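Local coordinates for histidine--tRNA ligase (Staphylococcus aureus, PDB 1QE0) that catalyses the ATP-dependent attachment of L-histidine to tRNA(His), releasing AMP and diphosphate, and works as a homodimeric class II aminoacyl-tRNA synthetase, at the interface of chains A and B. Residues are numbered along the deposited sequence; one frame, centred on the assembly and turned at random. Chains: chain A/B, Histidine--tRNA ligase.

Contact 1: the interface of chains A and B. Residues chain A 40-41, 44, 87-88, 91-92; chain B 2-4, 8, 10.
A:Arg87 and B:Asp10 meet tip to tip, with the guanidinium and carboxylate planes only 24° apart. The terminal nitrogen NH2 of A:Arg87 faces both carboxylate oxygens, standing 2.5 Å from OD2 and 3.1 Å from OD1 of B:Asp10. Both oxygens offer their syn lone pairs close to the guanidinium plane; the bond to OD1 is nearly straight and that to OD2 clearly bent. One nitrogen thus spans the carboxylate in a salt bridge. OD2 of B:Asp10 takes a second bond from the hydroxyl OG of A:Ser88 at 2.6 Å, arriving on the anti side and out of the carboxylate plane. CE1 of A:His92 points at OD2 of B:Asp10, with the oxygen in the ring plane. CB of B:Ile4 projects over the centre of one guanidinium face of A:Arg87. The backbone N of B:Ile4 donates a straight bond, 3.0 Å long, to OE1 of A:Glu91, on the syn side but tilted from the carboxylate plane.

In the second shell, NH1 of A:Arg87 hydrogen-bonds to OE1 of A:Glu44 at 2.9 Å and forms a salt bridge with its OE2 at 2.7 Å. OE2 of A:Glu91 adds a longer salt bridge, 3.4 Å from NH2 of A:Arg87. Bends at chi2 (-117°) and chi3 (68°) turn the A:Arg87 chain into position. ND1 of A:His92 bonds to O of A:Ser88 at 2.7 Å. The patch secures the N-terminal segment of one subunit to helix 82-91 of the other within the homodimer.

Contact 2: the interface of chains A and B. Residues chain A 360, 364, 366, 374, 377-378; chain B 34, 98-100.
The backbone of B:Pro98 and B:Asn99 runs as a loop past the C-terminal end of helix 368-377, which presents A:Gln374 and A:Arg377, while B:Asn34 has a left-handed backbone conformation (phi 76°, psi 36°). B:Asn99 points its CG anti to its own backbone N (chi1 165°), which brings its amide between A:Gln374 and A:Leu378. NE2 of A:Gln374 donates to OD1 of B:Asn99 at 2.9 Å. The bond is straight at the hydrogen and in the donor amide plane, but it reaches OD1 from above the acceptor's carbonyl plane. Methyl CD1 of A:Leu378 packs on the same amide, 3.7 Å from CG of B:Asn99.

OE1 of A:Gln374 also accepts from NE of A:Arg377 at 2.8 Å. This bent, tilted bond may help orient the guanidinium, which has CB of B:Pro98 toward the rim of one face and CA of A:Gln374 toward the rim of the other. CB of B:Gln100 packs on the methyls of A:Leu364. Separately, ND2 of B:Asn34 gives a straight bond of 3.1 Å to OD1 of A:Asp360, on the anti side and tilted from the carboxylate plane. The patch docks the anticodon-binding domain of one subunit on the catalytic part of its partner.

Contact 3: the interface of chains A and B. Residues chain A 100-101, 103, 134, 136, 139; chain B 360, 363-364, 366, 374.
B:Tyr363, B:Leu364 and A:Gln100 bury the most surface here, 65, 41 and 45 Å² respectively. The B:Tyr363 ring enters between A:Val139, A:Pro101 and A:Asn136. With CG1 of A:Val139 anti to the backbone N (chi1 -175°), methyl CG2 is the branch that meets the ring; it sits over the rim of one face, beside CG and CD1 of B:Tyr363, 3.5 Å from CD1. On the CD2 side, CD of A:Pro101 approaches CD2 of B:Tyr363 to 3.9 Å; this proline follows a cis peptide bond, which turns the chain as it leaves A:Gln100. The amide nitrogen ND2 of A:Asn136 stands at the ring edge, in its plane, with the amide turned about perpendicular to the ring.

The two methyls of B:Leu364 split between partners. CD1 of B:Leu364 lies 3.5 Å from CB of A:Ala134, and CD2 lies 3.6 Å from CB of A:Gln100. Its CB also covers the centre of one face of the B:Arg366 guanidinium, whose NH1 makes a weak, bent bond of 3.1 Å to the backbone O of A:Gln100.

Beside the CE2 edge of the ring, A:Lys103 and B:Asp360 reach toward each other tip to tip. NZ of A:Lys103 is 2.7 Å from OD2 of B:Asp360, a salt bridge, with OD1 a weaker partner. This mainly apolar patch, with a charge pair at the ring's side, lodges the B:Tyr363 and B:Leu364 segment against strand 102-111 and helix 137-153.

Contact 1: the interface of chains A and B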
ATOM      1  N   THR A  40       7.514  -0.452   8.376  1.00  8.00           N
ATOM      2  CA  THR A  40       8.333  -1.155   9.344  1.00  7.70           C
ATOM      3  C   THR A  40       8.605  -2.561   8.782  1.00 11.11           C
ATOM      4  O   THR A  40       7.918  -3.008   7.867  1.00 16.55           O
ATOM      5  CB  THR A  40       7.449  -1.210  10.618  1.00  9.25           C
ATOM      6  OG1 THR A  40       7.633  -0.002  11.342  1.00  6.04           O
ATOM      7  CG2 THR A  40       7.649  -2.467  11.477  1.00  7.70           C
ATOM      8  N   PRO A  41       9.648  -3.245   9.259  1.00  7.95           N
ATOM      9  CA  PRO A  41       9.954  -4.602   8.776  1.00  7.67           C
ATOM     10  C   PRO A  41       8.832  -5.585   9.131  1.00  9.57           C
ATOM     11  O   PRO A  41       8.029  -5.342  10.047  1.00 10.65           O
ATOM     12  CB  PRO A  41      11.227  -4.948   9.540  1.00  4.32           C
ATOM     13  CG  PRO A  41      11.859  -3.602   9.688  1.00  8.49           C
ATOM     14  CD  PRO A  41      10.730  -2.729  10.099  1.00  6.26           C
ATOM     15  N   GLU A  44      10.060  -8.010  14.001  1.00 20.52           N
ATOM     16  CA  GLU A  44      10.707  -7.162  14.969  1.00 22.99           C
ATOM     17  C   GLU A  44      11.312  -8.084  16.019  1.00 24.66           C
ATOM     18  O   GLU A  44      11.071  -9.304  16.003  1.00 20.81           O
ATOM     19  CB  GLU A  44       9.662  -6.276  15.636  1.00 21.79           C
ATOM     20  CG  GLU A  44       9.062  -5.248  14.745  1.00 20.58           C
ATOM     21  CD  GLU A  44       9.985  -4.087  14.492  1.00 22.10           C
ATOM     22  OE1 GLU A  44      11.033  -3.932  15.179  1.00 22.44           O
ATOM     23  OE2 GLU A  44       9.633  -3.304  13.602  1.00 25.97           O
ATOM     24  N   ARG A  87       8.469   1.751  18.130  1.00 16.77           N
ATOM     25  CA  ARG A  87       9.869   1.342  18.144  1.00 14.43           C
ATOM     26  C   ARG A  87      10.671   2.187  17.140  1.00 15.20           C
ATOM     27  O   ARG A  87      11.833   2.517  17.380  1.00 17.32           O
ATOM     28  CB  ARG A  87       9.994  -0.155  17.845  1.00 11.28           C
ATOM     29  CG  ARG A  87      11.377  -0.688  18.064  1.00 10.28           C
ATOM     30  CD  ARG A  87      11.975  -1.192  16.776  1.00 13.19           C
ATOM     31  NE  ARG A  87      12.257  -0.127  15.820  1.00 18.46           N
ATOM     32  CZ  ARG A  87      11.972  -0.210  14.521  1.00 24.55           C
ATOM     33  NH1 ARG A  87      11.401  -1.307  14.036  1.00 21.73           N
ATOM     34  NH2 ARG A  87      12.272   0.782  13.696  1.00 20.29           N
ATOM     35  N   SER A  88      10.045   2.565  16.029  1.00 14.43           N
ATOM     36  CA  SER A  88      10.721   3.394  15.042  1.00 12.74           C
ATOM     37  C   SER A  88      10.810   4.842  15.513  1.00 11.95           C
ATOM     38  O   SER A  88      11.804   5.525  15.262  1.00 12.72           O
ATOM     39  CB  SER A  88       9.997   3.340  13.709  1.00  9.67           C
ATOM     40  OG  SER A  88      10.726   4.102  12.760  1.00 16.94           O
ATOM     41  N   GLU A  91      13.596   4.847  18.202  1.00 15.10           N
ATOM     42  CA  GLU A  91      14.881   4.643  17.554  1.00 13.15           C
ATOM     43  C   GLU A  91      15.340   5.825  16.699  1.00 15.14           C
ATOM     44  O   GLU A  91      16.523   6.123  16.658  1.00 17.70           O
ATOM     45  CB  GLU A  91      14.824   3.379  16.716  1.00  9.26           C
ATOM     46  CG  GLU A  91      16.191   2.845  16.326  1.00 20.62           C
ATOM     47  CD  GLU A  91      16.120   1.522  15.578  1.00 21.45           C
ATOM     48  OE1 GLU A  91      16.714   0.524  16.029  1.00 16.28           O
ATOM     49  OE2 GLU A  91      15.464   1.482  14.526  1.00 27.74           O
ATOM     50  N   HIS A  92      14.416   6.503  16.024  1.00 15.64           N
ATOM     51  CA  HIS A  92      14.783   7.635  15.184  1.00 15.35           C
ATOM     52  C   HIS A  92      14.679   8.953  15.913  1.00 17.39           C
ATOM     53  O   HIS A  92      14.697  10.023  15.299  1.00 14.49           O
ATOM     54  CB  HIS A  92      13.951   7.678  13.908  1.00 16.21           C
ATOM     55  CG  HIS A  92      14.169   6.503  13.015  1.00 21.38           C
ATOM     56  ND1 HIS A  92      13.312   5.420  12.990  1.00 26.02           N
ATOM     57  CD2 HIS A  92      15.164   6.218  12.142  1.00 17.26           C
ATOM     58  CE1 HIS A  92      13.778   4.517  12.146  1.00 24.75           C
ATOM     59  NE2 HIS A  92      14.900   4.976  11.618  1.00 17.39           N
TER
ATOM     60  N   ILE B   2      14.736  -0.909  22.271  1.00 35.61           N
ATOM     61  CA  ILE B   2      14.652  -2.113  21.472  1.00 32.28           C
ATOM     62  C   ILE B   2      15.112  -1.650  20.091  1.00 31.46           C
ATOM     63  O   ILE B   2      14.748  -0.551  19.650  1.00 35.87           O
ATOM     64  CB  ILE B   2      13.184  -2.586  21.416  1.00 32.14           C
ATOM     65  CG1 ILE B   2      12.618  -2.672  22.839  1.00 28.57           C
ATOM     66  CG2 ILE B   2      13.084  -3.901  20.667  1.00 35.42           C
ATOM     67  CD1 ILE B   2      11.236  -3.239  22.914  1.00 36.15           C
ATOM     68  N   LYS B   3      15.924  -2.448  19.419  1.00 26.92           N
ATOM     69  CA  LYS B   3      16.404  -2.062  18.102  1.00 24.26           C
ATOM     70  C   LYS B   3      15.880  -2.928  16.966  1.00 22.78           C
ATOM     71  O   LYS B   3      15.507  -4.088  17.157  1.00 21.83           O
ATOM     72  CB  LYS B   3      17.934  -1.997  18.086  1.00 26.09           C
ATOM     73  CG  LYS B   3      18.479  -0.575  17.837  1.00 35.93           C
ATOM     74  CD  LYS B   3      19.733  -0.247  18.641  1.00 42.91           C
ATOM     75  CE  LYS B   3      19.385  -0.040  20.103  1.00 42.84           C
ATOM     76  NZ  LYS B   3      20.517  -0.203  21.022  1.00 41.48           N
ATOM     77  N   ILE B   4      15.792  -2.310  15.802  1.00 20.36           N
ATOM     78  CA  ILE B   4      15.337  -2.926  14.562  1.00 19.15           C
ATOM     79  C   ILE B   4      16.145  -4.197  14.338  1.00 19.93           C
ATOM     80  O   ILE B   4      17.328  -4.252  14.663  1.00 23.04           O
ATOM     81  CB  ILE B   4      15.620  -1.936  13.412  1.00 19.28           C
ATOM     82  CG1 ILE B   4      14.367  -1.348  12.803  1.00 25.29           C
ATOM     83  CG2 ILE B   4      16.207  -2.592  12.303  1.00 25.64           C
ATOM     84  CD1 ILE B   4      14.663  -0.541  11.551  1.00 28.52           C
ATOM     85  N   THR B   8      17.886  -4.866   8.646  1.00 23.06           N
ATOM     86  CA  THR B   8      16.514  -4.492   8.362  1.00 21.05           C
ATOM     87  C   THR B   8      16.427  -2.969   8.492  1.00 23.88           C
ATOM     88  O   THR B   8      17.156  -2.388   9.298  1.00 25.52           O
ATOM     89  CB  THR B   8      15.614  -5.225   9.367  1.00 17.24           C
ATOM     90  OG1 THR B   8      14.821  -6.207   8.698  1.00 18.82           O
ATOM     91  CG2 THR B   8      14.756  -4.299  10.103  1.00 21.27           C
ATOM     92  N   ASP B  10      13.610   0.735   8.174  1.00 20.79           N
ATOM     93  CA  ASP B  10      12.248   1.257   8.109  1.00 18.00           C
ATOM     94  C   ASP B  10      12.237   2.199   6.944  1.00 20.44           C
ATOM     95  O   ASP B  10      13.244   2.866   6.688  1.00 24.55           O
ATOM     96  CB  ASP B  10      11.912   2.148   9.307  1.00 13.93           C
ATOM     97  CG  ASP B  10      12.000   1.449  10.615  1.00 15.79           C
ATOM     98  OD1 ASP B  10      11.983   0.211  10.681  1.00 21.12           O
ATOM     99  OD2 ASP B  10      12.056   2.171  11.617  1.00 24.70           O
TER

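Contact 2: the interface of chains A and B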
ATOM      1  N   ASP A 360      -3.241  -5.047 -26.178  1.00 14.35           N
ATOM      2  CA  ASP A 360      -2.715  -6.397 -26.125  1.00  8.95           C
ATOM      3  C   ASP A 360      -3.068  -7.054 -27.402  1.00  8.69           C
ATOM      4  O   ASP A 360      -3.986  -6.629 -28.069  1.00 14.59           O
ATOM      5  CB  ASP A 360      -3.231  -7.191 -24.953  1.00  4.24           C
ATOM      6  CG  ASP A 360      -2.169  -8.105 -24.386  1.00  4.12           C
ATOM      7  OD1 ASP A 360      -2.457  -8.917 -23.474  1.00  2.00           O
ATOM      8  OD2 ASP A 360      -1.023  -8.013 -24.864  1.00  4.89           O
ATOM      9  N   LEU A 364      -0.014 -17.185 -28.711  1.00 17.40           N
ATOM     10  CA  LEU A 364      -0.897 -18.373 -28.950  1.00 19.86           C
ATOM     11  C   LEU A 364      -1.469 -18.628 -30.390  1.00 20.34           C
ATOM     12  O   LEU A 364      -2.136 -19.638 -30.615  1.00 20.02           O
ATOM     13  CB  LEU A 364      -2.098 -18.367 -27.966  1.00 11.76           C
ATOM     14  CG  LEU A 364      -2.200 -19.293 -26.748  1.00  9.31           C
ATOM     15  CD1 LEU A 364      -1.153 -19.007 -25.704  1.00 13.10           C
ATOM     16  CD2 LEU A 364      -3.540 -19.102 -26.144  1.00 12.13           C
ATOM     17  N   ARG A 366      -4.164 -17.863 -32.780  1.00 26.24           N
ATOM     18  CA  ARG A 366      -5.471 -18.487 -32.992  1.00 21.91           C
ATOM     19  C   ARG A 366      -6.291 -17.883 -34.108  1.00 21.76           C
ATOM     20  O   ARG A 366      -5.896 -16.903 -34.718  1.00 22.32           O
ATOM     21  CB  ARG A 366      -6.292 -18.577 -31.699  1.00 17.42           C
ATOM     22  CG  ARG A 366      -6.189 -17.424 -30.765  1.00 15.57           C
ATOM     23  CD  ARG A 366      -6.463 -17.862 -29.316  1.00 18.28           C
ATOM     24  NE  ARG A 366      -6.111 -16.797 -28.379  1.00 25.78           N
ATOM     25  CZ  ARG A 366      -6.105 -16.882 -27.051  1.00 25.75           C
ATOM     26  NH1 ARG A 366      -5.744 -15.819 -26.353  1.00 32.11           N
ATOM     27  NH2 ARG A 366      -6.489 -17.978 -26.414  1.00 20.32           N
ATOM     28  N   GLN A 374     -10.854 -13.567 -27.120  1.00 20.41           N
ATOM     29  CA  GLN A 374      -9.843 -13.124 -26.174  1.00 14.03           C
ATOM     30  C   GLN A 374     -10.033 -11.646 -25.943  1.00 16.22           C
ATOM     31  O   GLN A 374     -10.049 -11.176 -24.788  1.00 19.00           O
ATOM     32  CB  GLN A 374      -8.452 -13.451 -26.708  1.00  8.76           C
ATOM     33  CG  GLN A 374      -7.268 -13.007 -25.834  1.00  8.89           C
ATOM     34  CD  GLN A 374      -7.154 -13.661 -24.453  1.00  9.34           C
ATOM     35  OE1 GLN A 374      -7.854 -14.615 -24.108  1.00 12.37           O
ATOM     36  NE2 GLN A 374      -6.258 -13.120 -23.651  1.00  7.15           N
ATOM     37  N   ARG A 377     -12.745 -11.439 -23.674  1.00 19.64           N
ATOM     38  CA  ARG A 377     -12.372 -11.958 -22.373  1.00 23.02           C
ATOM     39  C   ARG A 377     -11.571 -10.894 -21.588  1.00 25.67           C
ATOM     40  O   ARG A 377     -11.813 -10.657 -20.403  1.00 30.41           O
ATOM     41  CB  ARG A 377     -11.584 -13.263 -22.571  1.00 23.41           C
ATOM     42  CG  ARG A 377     -11.001 -13.891 -21.316  1.00 23.99           C
ATOM     43  CD  ARG A 377     -10.782 -15.378 -21.486  1.00 26.36           C
ATOM     44  NE  ARG A 377     -10.070 -15.729 -22.718  1.00 29.95           N
ATOM     45  CZ  ARG A 377     -10.668 -16.129 -23.842  1.00 34.43           C
ATOM     46  NH1 ARG A 377      -9.950 -16.439 -24.914  1.00 37.20           N
ATOM     47  NH2 ARG A 377     -11.991 -16.209 -23.908  1.00 35.38           N
ATOM     48  N   LEU A 378     -10.642 -10.233 -22.262  1.00 23.35           N
ATOM     49  CA  LEU A 378      -9.817  -9.191 -21.657  1.00 15.76           C
ATOM     50  C   LEU A 378     -10.578  -7.878 -21.438  1.00 16.22           C
ATOM     51  O   LEU A 378     -10.038  -6.936 -20.868  1.00 16.76           O
ATOM     52  CB  LEU A 378      -8.655  -8.906 -22.593  1.00  9.88           C
ATOM     53  CG  LEU A 378      -7.420  -9.779 -22.465  1.00 10.75           C
ATOM     54  CD1 LEU A 378      -7.736 -11.131 -21.937  1.00  7.01           C
ATOM     55  CD2 LEU A 378      -6.782  -9.866 -23.811  1.00  9.59           C
TER
ATOM     56  N   ASN B  34      -0.956  -5.167 -19.667  1.00  4.93           N
ATOM     57  CA  ASN B  34      -1.965  -6.132 -19.310  1.00  5.08           C
ATOM     58  C   ASN B  34      -1.515  -7.224 -18.372  1.00  7.11           C
ATOM     59  O   ASN B  34      -1.966  -8.371 -18.513  1.00 12.83           O
ATOM     60  CB  ASN B  34      -2.586  -6.745 -20.560  1.00  2.00           C
ATOM     61  CG  ASN B  34      -3.933  -7.356 -20.292  1.00 13.06           C
ATOM     62  OD1 ASN B  34      -4.646  -6.910 -19.393  1.00 18.17           O
ATOM     63  ND2 ASN B  34      -4.286  -8.415 -21.037  1.00 12.49           N
ATOM     64  N   PRO B  98      -9.112 -19.848 -19.680  1.00 22.33           N
ATOM     65  CA  PRO B  98      -9.383 -19.557 -21.090  1.00 21.25           C
ATOM     66  C   PRO B  98      -8.469 -18.435 -21.632  1.00 20.07           C
ATOM     67  O   PRO B  98      -8.142 -18.394 -22.810  1.00 17.82           O
ATOM     68  CB  PRO B  98     -10.859 -19.172 -21.063  1.00 20.19           C
ATOM     69  CG  PRO B  98     -10.999 -18.512 -19.718  1.00 26.56           C
ATOM     70  CD  PRO B  98     -10.256 -19.478 -18.833  1.00 25.59           C
ATOM     71  N   ASN B  99      -8.054 -17.536 -20.743  1.00 23.35           N
ATOM     72  CA  ASN B  99      -7.168 -16.414 -21.082  1.00 19.77           C
ATOM     73  C   ASN B  99      -5.700 -16.779 -20.852  1.00 15.23           C
ATOM     74  O   ASN B  99      -5.260 -16.933 -19.708  1.00 12.77           O
ATOM     75  CB  ASN B  99      -7.538 -15.204 -20.223  1.00 27.34           C
ATOM     76  CG  ASN B  99      -6.477 -14.127 -20.229  1.00 31.29           C
ATOM     77  OD1 ASN B  99      -5.562 -14.143 -21.042  1.00 38.58           O
ATOM     78  ND2 ASN B  99      -6.610 -13.163 -19.327  1.00 36.30           N
ATOM     79  N   GLN B 100      -4.953 -16.894 -21.943  1.00 11.58           N
ATOM     80  CA  GLN B 100      -3.528 -17.235 -21.890  1.00 11.76           C
ATOM     81  C   GLN B 100      -2.743 -16.353 -22.884  1.00 10.27           C
ATOM     82  O   GLN B 100      -3.310 -15.891 -23.878  1.00 14.85           O
ATOM     83  CB  GLN B 100      -3.304 -18.721 -22.220  1.00 10.63           C
ATOM     84  CG  GLN B 100      -4.051 -19.716 -21.328  1.00 10.30           C
ATOM     85  CD  GLN B 100      -3.355 -20.027 -20.021  1.00 17.51           C
ATOM     86  OE1 GLN B 100      -2.108 -20.174 -19.952  1.00 22.10           O
ATOM     87  NE2 GLN B 100      -4.157 -20.165 -18.966  1.00 15.23           N
TER

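Contact 3: the interface of chains A and B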
ATOM      1  N   GLN A 100       5.722  18.599  14.928  1.00 11.13           N
ATOM      2  CA  GLN A 100       4.910  17.789  15.815  1.00  6.63           C
ATOM      3  C   GLN A 100       3.459  18.283  15.731  1.00  6.68           C
ATOM      4  O   GLN A 100       3.219  19.433  15.388  1.00  7.86           O
ATOM      5  CB  GLN A 100       5.419  17.933  17.245  1.00  7.79           C
ATOM      6  CG  GLN A 100       6.841  17.497  17.489  1.00  8.26           C
ATOM      7  CD  GLN A 100       7.052  15.999  17.611  1.00 10.35           C
ATOM      8  OE1 GLN A 100       6.246  15.266  18.193  1.00 18.86           O
ATOM      9  NE2 GLN A 100       8.180  15.545  17.103  1.00  6.32           N
ATOM     10  N   PRO A 101       2.469  17.416  16.033  1.00  7.22           N
ATOM     11  CA  PRO A 101       2.628  16.016  16.444  1.00  7.58           C
ATOM     12  C   PRO A 101       3.100  15.137  15.296  1.00  9.70           C
ATOM     13  O   PRO A 101       3.005  15.514  14.125  1.00 13.97           O
ATOM     14  CB  PRO A 101       1.216  15.633  16.893  1.00  6.16           C
ATOM     15  CG  PRO A 101       0.338  16.451  16.006  1.00  4.66           C
ATOM     16  CD  PRO A 101       1.041  17.786  15.989  1.00  6.88           C
ATOM     17  N   LYS A 103       2.426  12.691  12.915  1.00  7.11           N
ATOM     18  CA  LYS A 103       1.232  12.112  12.331  1.00  3.78           C
ATOM     19  C   LYS A 103       1.657  11.087  11.294  1.00  9.93           C
ATOM     20  O   LYS A 103       1.975  11.467  10.166  1.00 17.55           O
ATOM     21  CB  LYS A 103       0.462  13.235  11.675  1.00  2.00           C
ATOM     22  CG  LYS A 103      -0.093  14.224  12.689  1.00  4.98           C
ATOM     23  CD  LYS A 103      -0.627  15.483  12.042  1.00  4.64           C
ATOM     24  CE  LYS A 103      -2.063  15.374  11.654  1.00  3.05           C
ATOM     25  NZ  LYS A 103      -2.538  16.742  11.315  1.00  9.36           N
ATOM     26  N   ALA A 134       0.852  15.302  21.121  1.00 22.67           N
ATOM     27  CA  ALA A 134      -0.029  16.466  21.188  1.00 23.36           C
ATOM     28  C   ALA A 134      -1.374  16.161  21.792  1.00 26.30           C
ATOM     29  O   ALA A 134      -2.374  16.151  21.070  1.00 33.65           O
ATOM     30  CB  ALA A 134      -0.220  17.066  19.811  1.00 20.00           C
ATOM     31  N   ASN A 136      -4.691  16.716  22.814  1.00 24.26           N
ATOM     32  CA  ASN A 136      -5.503  17.879  22.556  1.00 22.55           C
ATOM     33  C   ASN A 136      -6.809  17.465  21.900  1.00 22.75           C
ATOM     34  O   ASN A 136      -6.816  16.765  20.889  1.00 29.64           O
ATOM     35  CB  ASN A 136      -4.680  18.803  21.628  1.00 18.06           C
ATOM     36  CG  ASN A 136      -5.468  19.976  21.076  1.00 19.31           C
ATOM     37  OD1 ASN A 136      -6.672  20.082  21.245  1.00 27.61           O
ATOM     38  ND2 ASN A 136      -4.782  20.848  20.370  1.00 19.07           N
ATOM     39  N   VAL A 139      -7.206  17.337  18.327  1.00  6.92           N
ATOM     40  CA  VAL A 139      -6.475  16.265  17.612  1.00  9.45           C
ATOM     41  C   VAL A 139      -7.367  15.036  17.521  1.00  9.55           C
ATOM     42  O   VAL A 139      -7.483  14.402  16.474  1.00  8.59           O
ATOM     43  CB  VAL A 139      -5.184  15.823  18.328  1.00  7.54           C
ATOM     44  CG1 VAL A 139      -4.453  14.825  17.458  1.00 10.23           C
ATOM     45  CG2 VAL A 139      -4.304  17.006  18.599  1.00 10.57           C
TER
ATOM     46  N   ASP B 360      -3.718  21.730   7.290  1.00 14.22           N
ATOM     47  CA  ASP B 360      -3.347  21.327   8.637  1.00 11.52           C
ATOM     48  C   ASP B 360      -3.298  22.578   9.488  1.00 12.64           C
ATOM     49  O   ASP B 360      -3.162  23.676   8.949  1.00 16.41           O
ATOM     50  CB  ASP B 360      -2.013  20.606   8.678  1.00  5.59           C
ATOM     51  CG  ASP B 360      -2.026  19.465   9.657  1.00 11.84           C
ATOM     52  OD1 ASP B 360      -1.005  18.777   9.808  1.00 15.00           O
ATOM     53  OD2 ASP B 360      -3.075  19.231  10.286  1.00 13.11           O
ATOM     54  N   TYR B 363      -1.668  22.034  16.463  1.00 13.20           N
ATOM     55  CA  TYR B 363      -2.007  21.367  17.712  1.00 13.47           C
ATOM     56  C   TYR B 363      -0.846  21.891  18.537  1.00 17.66           C
ATOM     57  O   TYR B 363      -0.269  22.900  18.140  1.00 26.96           O
ATOM     58  CB  TYR B 363      -1.983  19.866  17.476  1.00 11.50           C
ATOM     59  CG  TYR B 363      -2.993  19.526  16.388  1.00  9.59           C
ATOM     60  CD1 TYR B 363      -4.341  19.821  16.570  1.00 11.31           C
ATOM     61  CD2 TYR B 363      -2.607  19.011  15.158  1.00  2.00           C
ATOM     62  CE1 TYR B 363      -5.269  19.626  15.566  1.00  9.07           C
ATOM     63  CE2 TYR B 363      -3.549  18.808  14.144  1.00  2.73           C
ATOM     64  CZ  TYR B 363      -4.872  19.124  14.362  1.00  2.07           C
ATOM     65  OH  TYR B 363      -5.821  18.980  13.379  1.00 12.12           O
ATOM     66  N   LEU B 364      -0.497  21.343  19.689  1.00 16.88           N
ATOM     67  CA  LEU B 364       0.675  21.938  20.403  1.00 18.56           C
ATOM     68  C   LEU B 364       0.605  23.443  20.839  1.00 19.22           C
ATOM     69  O   LEU B 364       1.529  23.943  21.449  1.00 17.75           O
ATOM     70  CB  LEU B 364       1.952  21.757  19.579  1.00  7.27           C
ATOM     71  CG  LEU B 364       2.971  20.708  19.987  1.00 10.53           C
ATOM     72  CD1 LEU B 364       2.384  19.343  19.886  1.00 12.51           C
ATOM     73  CD2 LEU B 364       4.181  20.824  19.058  1.00 18.57           C
ATOM     74  N   ARG B 366       1.038  26.955  19.804  1.00 22.77           N
ATOM     75  CA  ARG B 366       2.236  27.773  19.822  1.00 22.61           C
ATOM     76  C   ARG B 366       2.123  29.199  19.295  1.00 25.22           C
ATOM     77  O   ARG B 366       1.111  29.596  18.707  1.00 22.53           O
ATOM     78  CB  ARG B 366       3.426  27.038  19.196  1.00 21.40           C
ATOM     79  CG  ARG B 366       3.167  26.288  17.921  1.00 18.24           C
ATOM     80  CD  ARG B 366       4.267  25.249  17.688  1.00 22.04           C
ATOM     81  NE  ARG B 366       3.853  24.358  16.611  1.00 31.63           N
ATOM     82  CZ  ARG B 366       4.414  23.192  16.292  1.00 33.30           C
ATOM     83  NH1 ARG B 366       3.896  22.495  15.295  1.00 38.33           N
ATOM     84  NH2 ARG B 366       5.511  22.752  16.901  1.00 32.96           N
ATOM     85  N   GLN B 374       6.110  26.054  11.450  1.00 19.54           N
ATOM     86  CA  GLN B 374       5.526  24.753  11.136  1.00 18.27           C
ATOM     87  C   GLN B 374       4.937  24.790   9.711  1.00 17.71           C
ATOM     88  O   GLN B 374       5.097  23.834   8.933  1.00 13.42           O
ATOM     89  CB  GLN B 374       4.424  24.407  12.139  1.00 15.47           C
ATOM     90  CG  GLN B 374       3.704  23.096  11.865  1.00 16.63           C
ATOM     91  CD  GLN B 374       4.466  21.849  12.320  1.00 18.39           C
ATOM     92  OE1 GLN B 374       5.573  21.922  12.847  1.00 17.99           O
ATOM     93  NE2 GLN B 374       3.842  20.697  12.140  1.00 19.18           N
TER

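Contacts 2 and 3 sample the two symmetry-related copies of one surface: A:Asp360, A:Leu364, A:Arg366 and A:Gln374 take part in contact 2 and their chain B equivalents in contact 3, with the leucine and arginine beside the shared partner residue, B:Gln100 or A:Gln100, in both. Their C-alpha centres are about 53 Å apart. Contact 1 uses different residues and lies about 24 Å from contact 3 and 45 Å from contact 2. The contacts thus tie the subunits both within their catalytic parts and through anticodon-binding domains that each pack on the partner, an arrangement that could couple tRNA recognition between subunits.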